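Local atomic coordinates of archaemetzincin (Archaeoglobus fulgidus, PDB entry 3ZVS), a protein that is a probable zinc metalloprotease of the M54 peptidase family, with one catalytic and one apparently structural zinc ion and an unknown natural substrate. Residues 17-26 and 108-119; 1-9 and 28-38. All coordinates share one frame; numbering follows the deposited sequence. Where two conformers were deposited one is given.

Contact 1: residues 17-26 and 108-119; sequences VLANSLPKIF and RERVVKEAVHEI. With ZN (zinc ion), chain D.
Ile119 meets Phe26 and Leu22 where the active-site helix of the metzincin fold packs against helix 12-26. The short segments cross at -54°, their axes 10.1 Å apart at closest approach. From the backbone outward, Ile119 CB is already 3.7 Å from Phe26 CZ. Its two branches then part. CG2 sits over one face of the phenyl ring, 3.8 Å from the centroid and 23° off the normal, a CH-pi contact, while Ile25 CG2 covers the opposite face. The other branch has CG1 anti to the carbonyl carbon (chi1 -69°), which carries the terminal CD1 to within 3.7 Å of Leu22 CD1. With both faces covered and Leu22 CD2 and Val116 O at its edge, the Phe26 ring is probably restricted in turning.

Toward the N-terminal ends of the segments, Leu18 CD2 presses on Ala115 CB at 3.5 Å, tighter than usual van der Waals contact, and between these two layers Ile25 CD1 lies 3.7 Å from Val116 CG2. His117 points away from helix 12-26, and its NE2 binds the catalytic zinc together with His121 and His127; the end of Glu118, the inferred proton acceptor of the HExxH motif, also leads away from helix 12-26.

At the other end of the contact apolar packing gives way to polar contacts. Val17 CG1 touches Val112 CG2 and also covers one face of the Arg108 guanidinium. Arg108 NH2 makes at most a weak, doubtful bond to Ser21 OG, a side chain modelled in two conformers, and a water bonded to Asn20 ND2 lies at the guanidinium edge, 2.9 Å from Arg108 NH2.

Contact 2: residues 1-9 and 28-38; sequences MKIYIQPLS and AEVFVLPASDV
Gln6 reaches across to the second segment through its amide nitrogen: NE2 donates to Pro34 O at 2.9 Å, with the acceptor close to the amide plane. The bend at chi2 (61°) brings the amide over the next residue of its own chain, so that NE2 also donates to Pro7 O at 3.0 Å. Ser36 N reaches Pro7 O from the opposite face of the carbonyl plane, which gives this oxygen two donors. A leucine in place of Gln6 would probably leave Pro34 O without this donor and take from Pro7 O one of its two.

Next to this grip runs a regular parallel ladder, from Glu29 N on Met1 O to Leu33 N on Ile5 O. Its straightest bond, Ile5 N to Phe31 O, is 2.8 Å long with an N-H...O angle of 172°. Strands 2-7 and 29-32, joined in sequence through helix 12-26, form a beta-alpha-beta crossover, and strand 29-32 is an outermost strand of the sheet.

On the face of Lys2 and Tyr4, the Tyr4 and Phe31 rings lie side by side, planes at 13° but slid apart, so that Tyr4 CE2 meets Phe31 CD1 at 3.6 Å with little overlap. Beside them Lys2 NZ forms a long salt bridge to Glu29 OE1, 3.5 Å. The other face turns to the helix: Ile5 CD1 touches Val30 CG1, Ile3 reaches Phe26 and Val30 reaches Pro23. Strand 65-69 borders strand 2-7 on its other side, where Tyr4 and Gln6 bond to the backbone of Leu66. Beyond the ladder Ser9 OG accepts from Val38 N at 2.9 Å, and Ile55 of helix 52-58 touches both Leu8 and Val38.

Overall arrangement
Contact 1 is the more deeply buried: most of its touching residues are buried, against a minority in contact 2, and its centre lies about 8 Å from that of the chain rather than about 11 Å. The two centres are about 12 Å apart. Both involve the same beta-alpha-beta unit: helix 12-26 packs on the zinc-binding helix in contact 1, while the strands that flank it in sequence pair in contact 2. Helix-helix contact 1 relies mainly on apolar side chains, whereas contact 2, at a sheet edge, is held by backbone hydrogen bonds and carries the exposed Lys2-Glu29 pair. They meet where Ala19 CB packs on Val32 CG2, 3.8 Å away, and through a probable hydrogen bond between Pro23 O and Ala28 N.

Contact 1: residues 17-26 and 108-119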
# COMPACT_ATOMS: atom_id res chain seq x y z
N VAL A 17 -12.52 -1.98 2.95
CA VAL A 17 -12.09 -0.69 3.51
C VAL A 17 -11.50 0.19 2.44
O VAL A 17 -11.85 1.39 2.32
CB VAL A 17 -11.04 -0.88 4.63
CG1 VAL A 17 -10.33 0.44 4.97
CG2 VAL A 17 -11.68 -1.53 5.86
N LEU A 18 -10.60 -0.37 1.64
CA LEU A 18 -9.97 0.41 0.61
C LEU A 18 -10.93 0.77 -0.49
O LEU A 18 -10.92 1.90 -0.99
CB LEU A 18 -8.74 -0.35 0.06
CG LEU A 18 -7.66 -0.47 1.11
CD1 LEU A 18 -6.48 -1.27 0.52
CD2 LEU A 18 -7.16 0.87 1.60
N ALA A 19 -11.79 -0.18 -0.90
CA ALA A 19 -12.79 0.12 -1.93
C ALA A 19 -13.72 1.28 -1.51
O ALA A 19 -14.15 2.07 -2.36
CB ALA A 19 -13.61 -1.15 -2.32
N ASN A 20 -13.98 1.38 -0.21
CA ASN A 20 -14.88 2.39 0.35
C ASN A 20 -14.21 3.74 0.61
O ASN A 20 -14.90 4.76 0.66
CB ASN A 20 -15.46 1.89 1.67
CG ASN A 20 -16.41 0.73 1.50
OD1 ASN A 20 -16.96 0.52 0.42
ND2 ASN A 20 -16.61 -0.02 2.58
N SER A 21 -12.90 3.76 0.79
CA SER A 21 -12.17 4.98 1.18
C SER A 21 -11.44 5.65 0.03
O SER A 21 -11.40 6.89 -0.06
CB SER A 21 -11.16 4.67 2.28
OG SER A 21 -11.78 4.04 3.37
N LEU A 22 -10.83 4.86 -0.85
CA LEU A 22 -9.99 5.41 -1.90
C LEU A 22 -10.66 6.25 -2.99
O LEU A 22 -10.04 7.19 -3.51
CB LEU A 22 -9.15 4.32 -2.54
CG LEU A 22 -8.13 3.54 -1.68
CD1 LEU A 22 -7.45 2.48 -2.53
CD2 LEU A 22 -7.08 4.45 -1.04
N PRO A 23 -11.90 5.94 -3.37
CA PRO A 23 -12.53 6.77 -4.41
C PRO A 23 -12.56 8.25 -4.07
O PRO A 23 -12.19 9.07 -4.90
CB PRO A 23 -13.95 6.20 -4.50
CG PRO A 23 -13.78 4.76 -4.08
CD PRO A 23 -12.76 4.80 -2.99
N LYS A 24 -12.96 8.58 -2.85
CA LYS A 24 -13.06 9.98 -2.46
C LYS A 24 -11.68 10.62 -2.36
O LYS A 24 -11.50 11.77 -2.76
CB LYS A 24 -13.79 10.07 -1.12
CG LYS A 24 -13.94 11.47 -0.59
CD LYS A 24 -14.47 11.45 0.82
CE LYS A 24 -14.44 12.84 1.43
NZ LYS A 24 -15.08 12.85 2.77
N ILE A 25 -10.69 9.89 -1.84
CA ILE A 25 -9.35 10.44 -1.66
C ILE A 25 -8.68 10.79 -2.98
O ILE A 25 -7.99 11.80 -3.10
CB ILE A 25 -8.48 9.43 -0.85
CG1 ILE A 25 -9.07 9.32 0.54
CG2 ILE A 25 -7.03 9.90 -0.79
CD1 ILE A 25 -8.39 8.26 1.39
N PHE A 26 -8.88 9.96 -4.00
CA PHE A 26 -8.20 10.12 -5.27
C PHE A 26 -9.10 10.59 -6.41
O PHE A 26 -8.64 10.73 -7.54
CB PHE A 26 -7.49 8.81 -5.65
CG PHE A 26 -6.30 8.55 -4.81
CD1 PHE A 26 -5.14 9.30 -4.97
CD2 PHE A 26 -6.35 7.60 -3.82
CE1 PHE A 26 -4.04 9.06 -4.20
CE2 PHE A 26 -5.22 7.35 -3.02
CZ PHE A 26 -4.06 8.11 -3.22
N ARG A 108 -7.81 0.13 10.84
CA ARG A 108 -8.41 0.64 9.63
C ARG A 108 -7.70 1.92 9.17
O ARG A 108 -7.41 2.11 8.00
CB ARG A 108 -9.90 0.92 9.87
CG ARG A 108 -10.62 1.28 8.64
CD ARG A 108 -12.00 1.85 8.94
NE ARG A 108 -12.78 1.90 7.72
CZ ARG A 108 -12.75 2.90 6.85
NH1 ARG A 108 -11.99 3.97 7.09
NH2 ARG A 108 -13.49 2.83 5.74
N GLU A 109 -7.46 2.83 10.11
CA GLU A 109 -6.83 4.09 9.78
C GLU A 109 -5.42 3.86 9.21
O GLU A 109 -5.02 4.49 8.22
CB GLU A 109 -6.76 4.92 11.06
CG GLU A 109 -6.15 6.25 10.84
CD GLU A 109 -6.07 7.08 12.10
OE1 GLU A 109 -5.54 6.60 13.12
OE2 GLU A 109 -6.48 8.26 12.03
N ARG A 110 -4.69 2.93 9.80
CA ARG A 110 -3.35 2.61 9.31
C ARG A 110 -3.41 2.02 7.90
O ARG A 110 -2.59 2.36 7.05
CB ARG A 110 -2.71 1.57 10.21
CG ARG A 110 -2.31 2.10 11.58
CD ARG A 110 -1.86 0.99 12.47
NE ARG A 110 -1.32 1.50 13.73
CZ ARG A 110 -0.75 0.74 14.65
NH1 ARG A 110 -0.68 -0.58 14.51
NH2 ARG A 110 -0.25 1.29 15.75
N VAL A 111 -4.36 1.14 7.66
CA VAL A 111 -4.49 0.55 6.33
C VAL A 111 -4.72 1.62 5.27
O VAL A 111 -4.10 1.61 4.20
CB VAL A 111 -5.61 -0.50 6.32
CG1 VAL A 111 -5.92 -0.93 4.90
CG2 VAL A 111 -5.23 -1.69 7.17
N VAL A 112 -5.67 2.53 5.52
CA VAL A 112 -5.95 3.58 4.56
C VAL A 112 -4.70 4.46 4.35
O VAL A 112 -4.32 4.75 3.20
CB VAL A 112 -7.17 4.41 4.94
CG1 VAL A 112 -7.38 5.50 3.93
CG2 VAL A 112 -8.41 3.52 5.06
N LYS A 113 -4.06 4.90 5.44
CA LYS A 113 -2.86 5.75 5.33
C LYS A 113 -1.81 5.11 4.44
O LYS A 113 -1.25 5.75 3.56
CB LYS A 113 -2.23 6.02 6.71
CG LYS A 113 -2.97 7.00 7.58
CD LYS A 113 -2.27 7.13 8.92
CE LYS A 113 -2.99 8.17 9.78
NZ LYS A 113 -2.37 8.15 11.12
N GLU A 114 -1.53 3.84 4.69
CA GLU A 114 -0.44 3.20 4.00
C GLU A 114 -0.79 2.87 2.55
O GLU A 114 0.08 2.92 1.66
CB GLU A 114 0.03 1.98 4.80
CG GLU A 114 0.60 2.39 6.17
CD GLU A 114 1.79 3.27 6.04
OE1 GLU A 114 2.88 2.71 5.86
OE2 GLU A 114 1.68 4.51 6.04
N ALA A 115 -2.05 2.57 2.27
CA ALA A 115 -2.48 2.44 0.87
C ALA A 115 -2.36 3.76 0.10
O ALA A 115 -1.86 3.79 -1.01
CB ALA A 115 -3.94 1.93 0.79
N VAL A 116 -2.82 4.84 0.71
CA VAL A 116 -2.73 6.16 0.11
C VAL A 116 -1.27 6.51 -0.16
O VAL A 116 -0.94 7.03 -1.24
CB VAL A 116 -3.40 7.18 1.02
CG1 VAL A 116 -3.12 8.61 0.56
CG2 VAL A 116 -4.93 6.97 1.01
N HIS A 117 -0.40 6.21 0.79
CA HIS A 117 1.05 6.44 0.64
C HIS A 117 1.60 5.74 -0.61
O HIS A 117 2.30 6.30 -1.43
CB HIS A 117 1.75 5.95 1.90
CG HIS A 117 3.23 6.15 1.89
ND1 HIS A 117 3.83 7.25 2.45
CD2 HIS A 117 4.23 5.40 1.35
CE1 HIS A 117 5.15 7.16 2.29
NE2 HIS A 117 5.41 6.04 1.64
N GLU A 118 1.29 4.45 -0.74
CA GLU A 118 1.78 3.69 -1.88
C GLU A 118 1.25 4.25 -3.20
O GLU A 118 1.97 4.37 -4.18
CB GLU A 118 1.40 2.21 -1.74
CG GLU A 118 2.13 1.49 -0.61
CD GLU A 118 3.62 1.68 -0.64
OE1 GLU A 118 4.23 1.62 -1.74
OE2 GLU A 118 4.21 1.92 0.42
N ILE A 119 -0.02 4.55 -3.26
CA ILE A 119 -0.62 5.06 -4.48
C ILE A 119 -0.00 6.43 -4.81
O ILE A 119 0.27 6.73 -5.95
CB ILE A 119 -2.17 5.10 -4.38
CG1 ILE A 119 -2.74 3.69 -4.35
CG2 ILE A 119 -2.79 5.87 -5.53
CD1 ILE A 119 -4.14 3.66 -3.77
ZN ZN D . 7.19 5.49 0.71
O HOH W 1 -14.99 5.35 3.92
O HOH W 2 -15.21 0.46 5.44

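Contact 2: residues 1-9 and 28-38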
# COMPACT_ATOMS: atom_id res chain seq x y z
N MET A 1 -8.85 8.90 -13.29
CA MET A 1 -7.92 7.89 -12.70
C MET A 1 -8.71 6.65 -12.29
O MET A 1 -9.81 6.74 -11.76
CB MET A 1 -7.22 8.50 -11.48
CG MET A 1 -6.24 7.58 -10.78
SD MET A 1 -5.71 8.21 -9.17
CE MET A 1 -5.03 9.81 -9.60
N LYS A 2 -8.10 5.50 -12.53
CA LYS A 2 -8.66 4.21 -12.11
C LYS A 2 -7.67 3.54 -11.17
O LYS A 2 -6.46 3.63 -11.40
CB LYS A 2 -8.91 3.29 -13.31
CG LYS A 2 -9.74 3.96 -14.40
CD LYS A 2 -10.56 2.99 -15.22
CE LYS A 2 -11.07 3.62 -16.52
NZ LYS A 2 -11.64 4.99 -16.30
N ILE A 3 -8.17 2.93 -10.11
CA ILE A 3 -7.33 2.18 -9.18
C ILE A 3 -7.90 0.77 -9.13
O ILE A 3 -9.09 0.60 -8.85
CB ILE A 3 -7.37 2.78 -7.76
CG1 ILE A 3 -6.88 4.23 -7.78
CG2 ILE A 3 -6.56 1.91 -6.79
CD1 ILE A 3 -7.11 5.01 -6.51
N TYR A 4 -7.04 -0.20 -9.40
CA TYR A 4 -7.38 -1.62 -9.36
C TYR A 4 -6.75 -2.19 -8.11
O TYR A 4 -5.53 -2.17 -7.97
CB TYR A 4 -6.83 -2.34 -10.59
CG TYR A 4 -7.44 -1.80 -11.87
CD1 TYR A 4 -6.92 -0.69 -12.49
CD2 TYR A 4 -8.56 -2.40 -12.43
CE1 TYR A 4 -7.47 -0.19 -13.64
CE2 TYR A 4 -9.13 -1.90 -13.58
CZ TYR A 4 -8.57 -0.81 -14.19
OH TYR A 4 -9.14 -0.30 -15.34
N ILE A 5 -7.56 -2.68 -7.19
CA ILE A 5 -7.07 -3.36 -6.01
C ILE A 5 -6.98 -4.84 -6.29
O ILE A 5 -7.96 -5.47 -6.65
CB ILE A 5 -7.98 -3.12 -4.79
CG1 ILE A 5 -8.14 -1.63 -4.49
CG2 ILE A 5 -7.49 -3.84 -3.56
CD1 ILE A 5 -9.33 -1.31 -3.61
N GLN A 6 -5.79 -5.39 -6.12
CA GLN A 6 -5.54 -6.80 -6.31
C GLN A 6 -5.32 -7.46 -4.93
O GLN A 6 -4.23 -7.36 -4.34
CB GLN A 6 -4.28 -7.04 -7.18
CG GLN A 6 -3.90 -8.52 -7.29
CD GLN A 6 -5.00 -9.33 -7.92
OE1 GLN A 6 -5.32 -9.15 -9.10
NE2 GLN A 6 -5.60 -10.20 -7.16
N PRO A 7 -6.33 -8.16 -4.41
CA PRO A 7 -6.15 -8.86 -3.14
C PRO A 7 -5.18 -10.03 -3.32
O PRO A 7 -5.35 -10.83 -4.26
CB PRO A 7 -7.58 -9.33 -2.77
CG PRO A 7 -8.49 -8.58 -3.70
CD PRO A 7 -7.68 -8.38 -4.95
N LEU A 8 -4.19 -10.12 -2.46
CA LEU A 8 -3.19 -11.16 -2.52
C LEU A 8 -3.01 -11.74 -1.13
O LEU A 8 -2.24 -11.20 -0.32
CB LEU A 8 -1.85 -10.61 -3.00
CG LEU A 8 -1.81 -10.03 -4.39
CD1 LEU A 8 -0.51 -9.29 -4.62
CD2 LEU A 8 -1.99 -11.07 -5.45
N SER A 9 -3.76 -12.79 -0.80
CA SER A 9 -3.78 -13.32 0.57
C SER A 9 -4.07 -12.25 1.62
O SER A 9 -3.22 -11.93 2.45
CB SER A 9 -2.49 -14.03 0.89
OG SER A 9 -2.25 -15.08 -0.05
N ALA A 28 -11.28 8.82 -7.81
CA ALA A 28 -10.98 7.75 -8.75
C ALA A 28 -12.09 6.72 -8.80
O ALA A 28 -12.87 6.59 -7.86
CB ALA A 28 -9.66 7.08 -8.37
N GLU A 29 -12.14 6.00 -9.91
CA GLU A 29 -12.98 4.82 -10.03
C GLU A 29 -12.12 3.67 -9.52
O GLU A 29 -11.00 3.48 -10.00
CB GLU A 29 -13.37 4.58 -11.47
CG GLU A 29 -14.35 3.46 -11.66
CD GLU A 29 -14.74 3.26 -13.12
OE1 GLU A 29 -14.06 3.84 -14.00
OE2 GLU A 29 -15.71 2.52 -13.37
N VAL A 30 -12.65 2.94 -8.55
CA VAL A 30 -11.91 1.83 -7.94
C VAL A 30 -12.55 0.50 -8.31
O VAL A 30 -13.77 0.34 -8.30
CB VAL A 30 -11.88 2.02 -6.42
CG1 VAL A 30 -11.16 0.89 -5.77
CG2 VAL A 30 -11.19 3.38 -6.08
N PHE A 31 -11.69 -0.46 -8.64
CA PHE A 31 -12.09 -1.78 -9.08
C PHE A 31 -11.46 -2.74 -8.11
O PHE A 31 -10.31 -2.58 -7.73
CB PHE A 31 -11.57 -2.06 -10.49
CG PHE A 31 -12.12 -1.14 -11.53
CD1 PHE A 31 -11.51 0.08 -11.78
CD2 PHE A 31 -13.25 -1.47 -12.24
CE1 PHE A 31 -12.02 0.94 -12.73
CE2 PHE A 31 -13.77 -0.62 -13.19
CZ PHE A 31 -13.15 0.59 -13.44
N VAL A 32 -12.20 -3.77 -7.71
CA VAL A 32 -11.63 -4.83 -6.89
C VAL A 32 -11.53 -6.08 -7.77
O VAL A 32 -12.53 -6.62 -8.24
CB VAL A 32 -12.49 -5.10 -5.65
CG1 VAL A 32 -11.93 -6.30 -4.87
CG2 VAL A 32 -12.57 -3.87 -4.75
N LEU A 33 -10.29 -6.49 -8.01
CA LEU A 33 -9.97 -7.66 -8.82
C LEU A 33 -10.18 -8.96 -8.03
O LEU A 33 -10.28 -8.96 -6.81
CB LEU A 33 -8.55 -7.58 -9.32
CG LEU A 33 -8.25 -6.34 -10.17
CD1 LEU A 33 -6.79 -6.24 -10.51
CD2 LEU A 33 -9.10 -6.34 -11.45
N PRO A 34 -10.32 -10.07 -8.75
CA PRO A 34 -10.49 -11.35 -8.07
C PRO A 34 -9.32 -11.65 -7.13
O PRO A 34 -8.19 -11.48 -7.51
CB PRO A 34 -10.48 -12.33 -9.23
CG PRO A 34 -10.99 -11.52 -10.43
CD PRO A 34 -10.36 -10.19 -10.22
N ALA A 35 -9.64 -12.10 -5.93
CA ALA A 35 -8.62 -12.47 -4.97
C ALA A 35 -7.79 -13.65 -5.43
O ALA A 35 -8.29 -14.55 -6.11
CB ALA A 35 -9.24 -12.79 -3.66
N SER A 36 -6.52 -13.63 -5.09
CA SER A 36 -5.63 -14.75 -5.35
C SER A 36 -4.69 -14.87 -4.17
O SER A 36 -4.52 -13.92 -3.40
CB SER A 36 -4.86 -14.59 -6.69
OG SER A 36 -3.89 -13.56 -6.63
N ASP A 37 -4.10 -16.03 -3.99
CA ASP A 37 -3.05 -16.17 -3.00
C ASP A 37 -1.77 -15.55 -3.53
O ASP A 37 -1.43 -15.73 -4.71
CB ASP A 37 -2.79 -17.64 -2.68
CG ASP A 37 -3.98 -18.34 -2.05
OD1 ASP A 37 -4.94 -17.70 -1.58
OD2 ASP A 37 -3.96 -19.59 -2.07
N VAL A 38 -1.02 -14.85 -2.67
CA VAL A 38 0.23 -14.27 -3.08
C VAL A 38 1.16 -15.40 -3.57
O VAL A 38 1.14 -16.51 -3.02
CB VAL A 38 0.81 -13.36 -1.96
CG1 VAL A 38 1.21 -14.17 -0.71
CG2 VAL A 38 1.95 -12.54 -2.49